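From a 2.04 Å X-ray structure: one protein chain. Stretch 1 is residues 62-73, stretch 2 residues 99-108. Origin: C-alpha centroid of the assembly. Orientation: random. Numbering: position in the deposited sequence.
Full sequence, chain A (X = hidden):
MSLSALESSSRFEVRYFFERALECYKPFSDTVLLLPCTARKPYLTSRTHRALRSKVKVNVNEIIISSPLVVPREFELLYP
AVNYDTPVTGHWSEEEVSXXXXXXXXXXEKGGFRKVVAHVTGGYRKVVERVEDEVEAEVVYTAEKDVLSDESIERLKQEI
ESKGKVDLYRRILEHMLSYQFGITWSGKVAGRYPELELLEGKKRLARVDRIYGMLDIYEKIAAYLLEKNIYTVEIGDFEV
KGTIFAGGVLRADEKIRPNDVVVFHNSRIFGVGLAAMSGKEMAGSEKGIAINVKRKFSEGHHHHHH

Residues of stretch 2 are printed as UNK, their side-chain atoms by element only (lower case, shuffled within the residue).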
# COMPACT_ATOMS: atom_id res chain seq x y z
N GLU A 62 -11.80 3.26 -1.48
CA GLU A 62 -12.16 2.67 -0.20
C GLU A 62 -11.10 2.90 0.87
O GLU A 62 -9.91 2.86 0.60
CB GLU A 62 -12.35 1.15 -0.34
CG GLU A 62 -13.52 0.73 -1.22
CD GLU A 62 -13.35 -0.70 -1.75
OE1 GLU A 62 -12.35 -0.95 -2.46
OE2 GLU A 62 -14.20 -1.56 -1.46
N ILE A 63 -11.55 3.16 2.08
CA ILE A 63 -10.64 3.33 3.19
C ILE A 63 -11.20 2.47 4.30
O ILE A 63 -12.38 2.57 4.64
CB ILE A 63 -10.57 4.80 3.64
CG1 ILE A 63 -9.89 5.64 2.55
CG2 ILE A 63 -9.82 4.90 4.97
CD1 ILE A 63 -9.81 7.11 2.87
N ILE A 64 -10.37 1.59 4.84
CA ILE A 64 -10.79 0.72 5.93
C ILE A 64 -10.40 1.36 7.26
O ILE A 64 -9.23 1.66 7.50
CB ILE A 64 -10.10 -0.68 5.83
CG1 ILE A 64 -10.60 -1.41 4.58
CG2 ILE A 64 -10.37 -1.49 7.10
CD1 ILE A 64 -9.90 -1.00 3.30
N ILE A 65 -11.39 1.59 8.13
CA ILE A 65 -11.10 2.19 9.43
C ILE A 65 -10.73 1.09 10.43
O ILE A 65 -11.46 0.11 10.58
CB ILE A 65 -12.32 2.97 9.99
CG1 ILE A 65 -12.69 4.12 9.05
CG2 ILE A 65 -12.00 3.50 11.38
CD1 ILE A 65 -13.98 4.82 9.43
N SER A 66 -9.60 1.28 11.09
CA SER A 66 -9.12 0.33 12.09
C SER A 66 -8.46 1.11 13.22
O SER A 66 -8.64 2.33 13.34
CB SER A 66 -8.12 -0.63 11.45
OG SER A 66 -7.81 -1.69 12.34
N SER A 67 -7.70 0.42 14.06
CA SER A 67 -7.00 1.06 15.16
C SER A 67 -5.69 0.33 15.46
O SER A 67 -5.68 -0.87 15.70
CB SER A 67 -7.87 1.08 16.42
OG SER A 67 -7.20 1.73 17.48
N PRO A 68 -4.57 1.07 15.47
CA PRO A 68 -4.47 2.51 15.23
C PRO A 68 -4.45 2.89 13.75
O PRO A 68 -4.47 4.07 13.41
CB PRO A 68 -3.15 2.90 15.90
CG PRO A 68 -2.61 1.60 16.52
CD PRO A 68 -3.24 0.51 15.73
N LEU A 69 -4.41 1.89 12.88
CA LEU A 69 -4.31 2.15 11.46
C LEU A 69 -5.57 2.47 10.65
O LEU A 69 -6.61 1.84 10.79
CB LEU A 69 -3.58 0.99 10.77
CG LEU A 69 -2.09 0.82 11.07
CD1 LEU A 69 -1.57 -0.40 10.33
CD2 LEU A 69 -1.32 2.07 10.65
N VAL A 70 -5.41 3.48 9.82
CA VAL A 70 -6.43 3.93 8.88
C VAL A 70 -5.77 3.45 7.59
O VAL A 70 -4.62 3.82 7.32
CB VAL A 70 -6.53 5.45 8.85
CG1 VAL A 70 -7.46 5.87 7.72
CG2 VAL A 70 -7.04 5.97 10.20
N VAL A 71 -6.47 2.66 6.79
CA VAL A 71 -5.87 2.10 5.59
C VAL A 71 -6.58 2.22 4.25
O VAL A 71 -7.62 1.62 4.04
CB VAL A 71 -5.60 0.58 5.80
CG1 VAL A 71 -4.85 0.01 4.60
CG2 VAL A 71 -4.82 0.36 7.08
N PRO A 72 -6.01 3.01 3.32
CA PRO A 72 -6.66 3.11 2.02
C PRO A 72 -6.54 1.70 1.43
O PRO A 72 -5.51 1.04 1.60
CB PRO A 72 -5.79 4.13 1.28
CG PRO A 72 -5.35 5.05 2.39
CD PRO A 72 -5.00 4.07 3.49
N ARG A 73 -7.57 1.24 0.75
CA ARG A 73 -7.56 -0.09 0.17
C ARG A 73 -6.28 -0.39 -0.63
O ARG A 73 -5.83 -1.53 -0.68
CB ARG A 73 -8.78 -0.27 -0.72
CG ARG A 73 -8.78 -1.56 -1.54
CD ARG A 73 -10.03 -2.37 -1.28
NE ARG A 73 -9.93 -3.11 -0.03
CZ ARG A 73 -10.97 -3.47 0.71
NH1 ARG A 73 -12.21 -3.16 0.36
NH2 ARG A 73 -10.76 -4.17 1.82
N UNK A 99 -7.14 10.00 17.76
CA UNK A 99 -6.00 9.62 16.94
C UNK A 99 -6.40 9.08 15.58
O UNK A 99 -5.83 9.47 14.56
c UNK A 99 -3.90 8.18 16.91
c UNK A 99 -1.57 7.48 15.50
c UNK A 99 -5.15 8.56 17.66
c UNK A 99 -3.85 7.01 16.16
c UNK A 99 -1.61 8.66 16.25
c UNK A 99 -2.77 9.00 16.94
c UNK A 99 -2.69 6.66 15.46
N UNK A 100 -7.38 8.18 15.54
CA UNK A 100 -7.81 7.62 14.26
C UNK A 100 -8.48 8.68 13.37
O UNK A 100 -8.28 8.69 12.16
c UNK A 100 -9.17 5.88 13.08
c UNK A 100 -8.77 6.42 14.44
c UNK A 100 -8.10 5.32 15.25
N UNK A 101 -9.26 9.56 13.98
CA UNK A 101 -9.93 10.63 13.23
C UNK A 101 -8.88 11.54 12.58
O UNK A 101 -9.04 11.95 11.43
c UNK A 101 -10.81 11.45 14.18
N UNK A 102 -7.83 11.86 13.32
CA UNK A 102 -6.77 12.71 12.81
C UNK A 102 -6.20 12.20 11.50
O UNK A 102 -6.10 12.95 10.53
N UNK A 103 -5.83 10.92 11.47
CA UNK A 103 -5.28 10.32 10.26
C UNK A 103 -6.31 10.13 9.15
O UNK A 103 -6.02 10.39 7.98
n UNK A 103 -1.55 9.49 12.67
c UNK A 103 -1.08 10.02 11.50
c UNK A 103 0.16 10.61 11.20
c UNK A 103 -2.83 9.03 12.47
c UNK A 103 -4.57 9.00 10.58
c UNK A 103 0.36 11.06 9.92
c UNK A 103 -3.22 9.26 11.19
c UNK A 103 -1.88 10.36 9.24
c UNK A 103 -2.11 9.89 10.54
c UNK A 103 -0.65 10.94 8.94
N UNK A 104 -7.51 9.68 9.52
CA UNK A 104 -8.55 9.48 8.53
C UNK A 104 -8.82 10.78 7.78
O UNK A 104 -8.98 10.78 6.54
c UNK A 104 -10.81 7.91 7.11
c UNK A 104 -12.32 8.52 9.02
c UNK A 104 -9.85 8.99 9.18
c UNK A 104 -11.07 8.92 8.24
N UNK A 105 -8.88 11.89 8.52
CA UNK A 105 -9.11 13.20 7.94
C UNK A 105 -8.05 13.54 6.90
O UNK A 105 -8.35 14.09 5.85
c UNK A 105 -8.50 17.35 10.04
c UNK A 105 -9.73 16.76 9.38
n UNK A 105 -8.84 18.59 10.79
c UNK A 105 -9.38 15.68 8.38
c UNK A 105 -9.11 14.31 9.00
N UNK A 106 -6.79 13.21 7.22
CA UNK A 106 -5.68 13.47 6.31
C UNK A 106 -5.85 12.79 4.97
O UNK A 106 -5.61 13.39 3.93
c UNK A 106 -4.13 13.75 8.25
n UNK A 106 -1.20 15.37 11.56
n UNK A 106 -2.48 14.43 9.90
c UNK A 106 -2.68 13.75 8.63
c UNK A 106 -4.37 13.03 6.95
c UNK A 106 -1.29 14.76 10.39
n UNK A 106 -0.19 14.49 9.69
N UNK A 107 -6.26 11.52 4.98
CA UNK A 107 -6.47 10.78 3.74
C UNK A 107 -7.65 11.33 2.95
O UNK A 107 -7.61 11.40 1.72
c UNK A 107 -3.05 7.11 4.81
c UNK A 107 -4.46 8.35 3.31
c UNK A 107 -5.40 8.55 4.31
c UNK A 107 -3.29 7.63 3.55
c UNK A 107 -3.98 7.31 5.83
c UNK A 107 -5.15 8.02 5.57
c UNK A 107 -6.67 9.30 4.03
N UNK A 108 -8.72 11.70 3.65
CA UNK A 108 -9.90 12.25 3.00
C UNK A 108 -9.55 13.58 2.33
O UNK A 108 -9.91 13.83 1.18
c UNK A 108 -11.03 12.49 4.01
c UNK A 108 -11.64 11.16 4.44
c UNK A 108 -12.10 13.43 3.42
c UNK A 108 -12.70 11.32 5.53

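Position 99 carries seven side-chain carbons, one leading into a six-membered ring with no heteroatom. An aromatic ring carbon lies 3.8 Å from P68 CB, and P68 O sits at the ring edge, near its plane. Six ring carbons without a hydroxyl oxygen define phenylalanine, F99; the atom nearest P68 CB is CE2.

Position 100 has three carbons, the first carrying the other two. One terminal carbon is 3.6 Å from V70 CG2, and both terminal carbons are 3.6 Å from S66 O. Branching at CB with two methyls and no oxygen gives valine, V100, whose CG1 is the one near V70. V100 CG1 also lies 4.1 Å from I65 CG2.

Position 101 has a single carbon; its CB points away from stretch 1, 7.8 Å from V70 CG2, the nearest atom there. One carbon is alanine, A101.

Position 102 has no side-chain atoms and is therefore glycine, G102. An ideal CB here would have nothing of stretch 1 within 5.5 Å, so this contact does not account for its absence.

Position 103 shows nine carbons and one nitrogen: one carbon, then fused five- and six-membered rings. Its CB lies 3.9 Å from V70 CG2, but the end of the side chain leads away from stretch 1. A fused ring pair with one nitrogen is the indole of tryptophan, W103.

Position 104 holds four carbons forked at the second. CA-to-CB points sideways, yet the end comes nearer: one terminal carbon is 3.8 Å from I63 CG2, the other 4.1 Å from I65 CD1. A fork at the second carbon indicates leucine, L104, with CD1 facing I63 and CD2 facing I65. V70 CG1 is 4.0 Å from L104 CD1.

Position 105 has four carbons in a row ending in nitrogen and stays out of reach of stretch 1: lysine, K105.

Position 106 has three carbons, a nitrogen, then a carbon bearing two more nitrogens. This guanidinium marks arginine, R106, also out of reach.

Position 107 has one carbon followed by a six-carbon ring. P72 CG stands 3.7 Å from the ring centroid, 21° off the normal, a CH-pi contact over the face. The all-carbon ring makes it phenylalanine, F107; P72 CG to F107 CE2 is 3.5 Å, and V70 CG1 to F107 CD1 is 3.8 Å.

Position 108 has four carbons forked at the first, one arm two carbons long: isoleucine, I108, whose CG1 comes no nearer than 4.7 Å, to I63 CD1.

The contact works by apolar packing, without hydrogen bonds across the stretches. The helix runs 21° from strand 70-72 and nearly antiparallel, at 175°, to strand 62-65. The strands pair through I64 N to V71 O, 2.9 Å, and V71 N to I64 O, 3.0 Å. I63, V70 and P72 point toward the helix, whereas I64 and V71 point away. V70, the most covered residue at 85 Å², touches V100, W103, L104 and F107, residues spaced i, i+3, i+4 and i+7, which fall on one face of the helix. In all, 529 Å² is buried.

Stretch 2, residues 99-108: FVAGWLKRFI
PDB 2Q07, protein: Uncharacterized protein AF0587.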